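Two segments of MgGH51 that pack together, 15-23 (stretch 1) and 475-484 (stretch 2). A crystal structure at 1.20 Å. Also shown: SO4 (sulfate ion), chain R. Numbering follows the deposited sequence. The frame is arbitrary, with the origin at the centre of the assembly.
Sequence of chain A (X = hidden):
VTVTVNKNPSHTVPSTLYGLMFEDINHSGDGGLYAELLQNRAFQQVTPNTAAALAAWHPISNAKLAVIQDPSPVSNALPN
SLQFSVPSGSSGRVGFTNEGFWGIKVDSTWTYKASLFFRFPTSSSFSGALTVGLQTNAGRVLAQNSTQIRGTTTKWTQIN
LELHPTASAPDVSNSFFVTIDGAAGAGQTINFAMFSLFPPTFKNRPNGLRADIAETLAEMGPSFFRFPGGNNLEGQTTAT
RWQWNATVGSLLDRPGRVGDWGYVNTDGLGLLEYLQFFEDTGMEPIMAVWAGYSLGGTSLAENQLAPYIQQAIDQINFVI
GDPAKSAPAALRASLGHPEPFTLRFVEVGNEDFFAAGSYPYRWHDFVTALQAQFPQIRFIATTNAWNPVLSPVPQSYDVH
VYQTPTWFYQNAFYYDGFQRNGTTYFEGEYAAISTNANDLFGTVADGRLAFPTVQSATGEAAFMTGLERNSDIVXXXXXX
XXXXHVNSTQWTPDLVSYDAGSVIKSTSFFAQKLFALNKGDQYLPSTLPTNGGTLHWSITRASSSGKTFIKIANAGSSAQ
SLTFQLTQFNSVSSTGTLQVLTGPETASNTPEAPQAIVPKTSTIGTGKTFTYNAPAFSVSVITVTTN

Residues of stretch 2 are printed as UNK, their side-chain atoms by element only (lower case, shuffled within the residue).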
# COMPACT_ATOMS: atom_id res chain seq x y z
N SER A 15 -16.53 12.98 -3.24
CA SER A 15 -16.39 11.86 -2.29
C SER A 15 -14.98 11.29 -2.34
O SER A 15 -14.57 10.72 -1.31
CB SER A 15 -17.42 10.77 -2.61
OG SER A 15 -17.10 10.03 -3.76
N THR A 16 -14.27 11.45 -3.43
CA THR A 16 -12.96 10.88 -3.67
C THR A 16 -11.79 11.74 -3.22
O THR A 16 -10.65 11.35 -3.48
CB THR A 16 -12.86 10.57 -5.18
OG1 THR A 16 -13.22 11.74 -5.92
CG2 THR A 16 -13.73 9.40 -5.58
N LEU A 17 -12.03 12.86 -2.54
CA LEU A 17 -10.91 13.81 -2.36
C LEU A 17 -9.72 13.17 -1.69
O LEU A 17 -8.57 13.46 -2.11
CB LEU A 17 -11.37 15.04 -1.60
CG LEU A 17 -10.33 16.14 -1.45
CD1 LEU A 17 -9.74 16.59 -2.76
CD2 LEU A 17 -10.94 17.32 -0.72
N TYR A 18 -9.88 12.39 -0.64
CA TYR A 18 -8.75 11.83 0.12
C TYR A 18 -8.66 10.33 -0.04
O TYR A 18 -9.68 9.64 0.21
CB TYR A 18 -8.81 12.22 1.60
CG TYR A 18 -8.88 13.71 1.82
CD1 TYR A 18 -7.76 14.51 1.62
CD2 TYR A 18 -10.05 14.33 2.19
CE1 TYR A 18 -7.83 15.90 1.78
CE2 TYR A 18 -10.13 15.71 2.35
CZ TYR A 18 -9.03 16.50 2.13
OH TYR A 18 -9.06 17.86 2.31
N GLY A 19 -7.50 9.80 -0.35
CA GLY A 19 -7.34 8.33 -0.49
C GLY A 19 -5.91 7.92 -0.37
O GLY A 19 -5.06 8.71 0.08
N LEU A 20 -5.61 6.71 -0.80
CA LEU A 20 -4.32 6.06 -0.60
C LEU A 20 -3.64 5.75 -1.92
O LEU A 20 -4.30 5.45 -2.94
CB LEU A 20 -4.51 4.74 0.16
CG LEU A 20 -5.30 4.81 1.45
CD1 LEU A 20 -5.31 3.45 2.11
CD2 LEU A 20 -4.79 5.87 2.41
N MET A 21 -2.30 5.79 -1.89
CA MET A 21 -1.46 5.38 -3.02
C MET A 21 -0.62 4.18 -2.65
O MET A 21 0.14 4.23 -1.67
CB MET A 21 -0.56 6.52 -3.50
CG MET A 21 0.30 6.20 -4.70
SD MET A 21 1.84 5.33 -4.31
CE MET A 21 2.45 4.85 -5.90
N PHE A 22 -0.76 3.08 -3.41
CA PHE A 22 -0.05 1.84 -3.09
C PHE A 22 0.75 1.33 -4.30
O PHE A 22 0.25 1.19 -5.41
CB PHE A 22 -1.06 0.76 -2.66
CG PHE A 22 -0.35 -0.49 -2.14
CD1 PHE A 22 0.01 -1.52 -2.99
CD2 PHE A 22 -0.02 -0.62 -0.82
CE1 PHE A 22 0.70 -2.62 -2.51
CE2 PHE A 22 0.68 -1.72 -0.33
CZ PHE A 22 1.02 -2.73 -1.19
N GLU A 23 1.98 0.93 -3.98
CA GLU A 23 2.74 -0.03 -4.77
C GLU A 23 3.50 -0.86 -3.74
O GLU A 23 3.67 -0.41 -2.61
CB GLU A 23 3.71 0.68 -5.72
CG GLU A 23 4.90 1.31 -5.00
CD GLU A 23 5.79 2.12 -5.96
OE1 GLU A 23 6.33 1.53 -6.94
OE2 GLU A 23 5.93 3.33 -5.69
N UNK A 475 -10.01 16.23 -7.69
CA UNK A 475 -10.96 15.21 -7.30
C UNK A 475 -10.41 14.17 -6.34
O UNK A 475 -11.20 13.44 -5.73
c UNK A 475 -10.98 12.12 -8.96
c UNK A 475 -11.62 14.51 -8.51
c UNK A 475 -10.81 13.47 -9.21
c UNK A 475 -10.25 11.17 -9.66
c UNK A 475 -9.06 12.87 -10.80
c UNK A 475 -9.79 13.82 -10.12
c UNK A 475 -9.28 11.55 -10.56
N UNK A 476 -9.09 14.08 -6.18
CA UNK A 476 -8.47 12.98 -5.42
C UNK A 476 -7.04 13.39 -5.10
O UNK A 476 -6.37 14.06 -5.92
c UNK A 476 -8.51 11.72 -6.27
N UNK A 477 -6.53 12.93 -3.97
CA UNK A 477 -5.18 13.25 -3.49
C UNK A 477 -4.72 12.15 -2.56
O UNK A 477 -5.46 11.77 -1.64
c UNK A 477 -5.19 14.58 -2.81
N UNK A 478 -3.46 11.71 -2.73
CA UNK A 478 -2.87 10.67 -1.89
C UNK A 478 -1.39 10.95 -1.63
O UNK A 478 -0.60 11.20 -2.56
c UNK A 478 -3.05 9.28 -2.55
o UNK A 478 -2.81 9.28 -3.95
N UNK A 479 -1.02 10.82 -0.36
CA UNK A 479 0.40 10.83 0.07
C UNK A 479 1.13 9.61 -0.51
O UNK A 479 0.51 8.56 -0.70
c UNK A 479 0.43 10.79 1.61
c UNK A 479 3.91 10.02 3.02
c UNK A 479 2.13 12.15 2.85
c UNK A 479 2.68 9.90 2.38
c UNK A 479 4.24 11.23 3.61
o UNK A 479 5.46 11.32 4.25
c UNK A 479 3.34 12.28 3.51
c UNK A 479 1.78 10.93 2.28
N UNK A 480 2.43 9.73 -0.71
CA UNK A 480 3.19 8.52 -1.08
C UNK A 480 4.60 8.57 -0.57
O UNK A 480 5.19 9.67 -0.52
c UNK A 480 3.19 8.31 -2.57
N UNK A 481 5.23 7.41 -0.28
CA UNK A 481 4.59 6.10 -0.18
C UNK A 481 3.72 5.97 1.09
O UNK A 481 3.90 6.66 2.10
c UNK A 481 5.78 5.10 -0.08
c UNK A 481 6.68 7.33 -0.18
c UNK A 481 6.94 5.89 -0.60
N UNK A 482 2.82 4.98 1.03
CA UNK A 482 1.89 4.65 2.11
C UNK A 482 2.58 3.91 3.25
O UNK A 482 2.26 4.22 4.41
c UNK A 482 -0.38 3.45 2.43
c UNK A 482 -1.35 2.56 1.71
c UNK A 482 0.77 3.83 1.50
c UNK A 482 -1.08 4.67 2.99
N UNK A 483 3.40 2.91 2.91
CA UNK A 483 3.82 1.92 3.90
C UNK A 483 5.32 1.72 3.88
O UNK A 483 5.98 1.79 2.82
c UNK A 483 0.93 -0.64 3.54
c UNK A 483 3.11 0.59 3.63
c UNK A 483 1.66 0.53 4.08
c UNK A 483 1.56 0.53 5.59
N UNK A 484 5.85 1.33 5.04
CA UNK A 484 7.29 1.07 5.22
C UNK A 484 7.57 -0.02 6.24
O UNK A 484 7.27 0.16 7.44
c UNK A 484 7.99 2.33 5.69
c UNK A 484 9.45 2.17 6.06
o UNK A 484 9.31 4.14 7.41
n UNK A 484 11.34 3.35 6.95
c UNK A 484 10.02 3.33 6.86
S SO4 R . -18.03 11.87 -6.52
O1 SO4 R . -16.89 11.06 -6.04
O2 SO4 R . -19.09 11.12 -7.12
O3 SO4 R . -17.47 12.82 -7.56
O4 SO4 R . -18.42 12.70 -5.39
O HOH W 1 -2.96 9.66 1.60
O HOH W 2 2.93 3.51 -1.67
O HOH W 3 -1.49 7.24 0.61

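Position 475 carries seven side-chain carbons, one followed by a six-membered ring with no heteroatom, which identifies Phe475. The hydroxyl of Thr16, with chi1 at 51° (p), donates a hydrogen bond from OG1 to Phe475 O at 2.6 Å; the same OG1 lies at the ring edge, 3.8 Å from Phe475 CD2.

Position 476 has a single side-chain carbon, so it is Ala476. Its closest contacts are from CA, Ala476 CA lying 3.3 Å from Thr16 O and 3.3 Å from Leu17 O, both with CA-H...O geometry; Ala476 CB also comes within 3.5 Å of Thr16 O. The two stretches have their CA atoms 4.0 Å apart here, Leu17 CA to Ala476 CA.

Position 477 also shows one carbon and is Ala477. Its backbone bridges that of Tyr18, and Gly19 N donates to Ala477 O at 3.1 Å with an angle of 155° at the hydrogen. Leu17 O approaches Ala477 N to 2.8 Å.

Position 478 bears one carbon and then one oxygen: a serine, Ser478, chi1 42° (p). Its CB points toward stretch 1 and sits 3.4 Å from Gly19 O, while OG lies 3.6 Å from Met21 CB and is hydrogen-bonded elsewhere in the structure.

Position 479 has one carbon, a six-carbon ring and an oxygen on that ring, hence Tyr479. The ring leads away, leaving the backbone to make the contact: Tyr479 O is 3.6 Å from Met21 CB.

Position 480, again with one carbon, is Ala480; its CB packs 3.7 Å from Met21 SD.

At position 481 three carbons close a ring onto the backbone nitrogen, which defines Pro481. The peptide bond before it is cis, and its side chain stays 5.8 Å or more from stretch 1.

Position 482 has four carbons forked at the second. With chi1 at -176° (t) and chi2 at 60° (p), this is Leu482: CB is 3.3 Å from Met21 O, and CD1 is 3.9 Å from Leu20 CD2.

Position 483 repeats the four-carbon fork and is Leu483, whose CD1 meets the edge of the Phe22 ring, 4.0 Å from CE2.

Position 484 has three carbons, the third bearing one oxygen and one nitrogen: Gln484, out of reach of stretch 1.

The contact thus changes character along its length. Backbone polar contacts, the Thr16 hydroxyl and a single beta bridge join its beginning; farther along, waters span the gap. Water 3 accepts from Met21 N (3.0 Å) and donates to Tyr479 O (2.7 Å), and water 2 links Met21 O (2.9 Å) to Leu482 N (3.1 Å). Apolar packing around Met21 and Leu482 completes the 630 Å² buried.

Stretch 2 (475-484) FAASYAPLLQ
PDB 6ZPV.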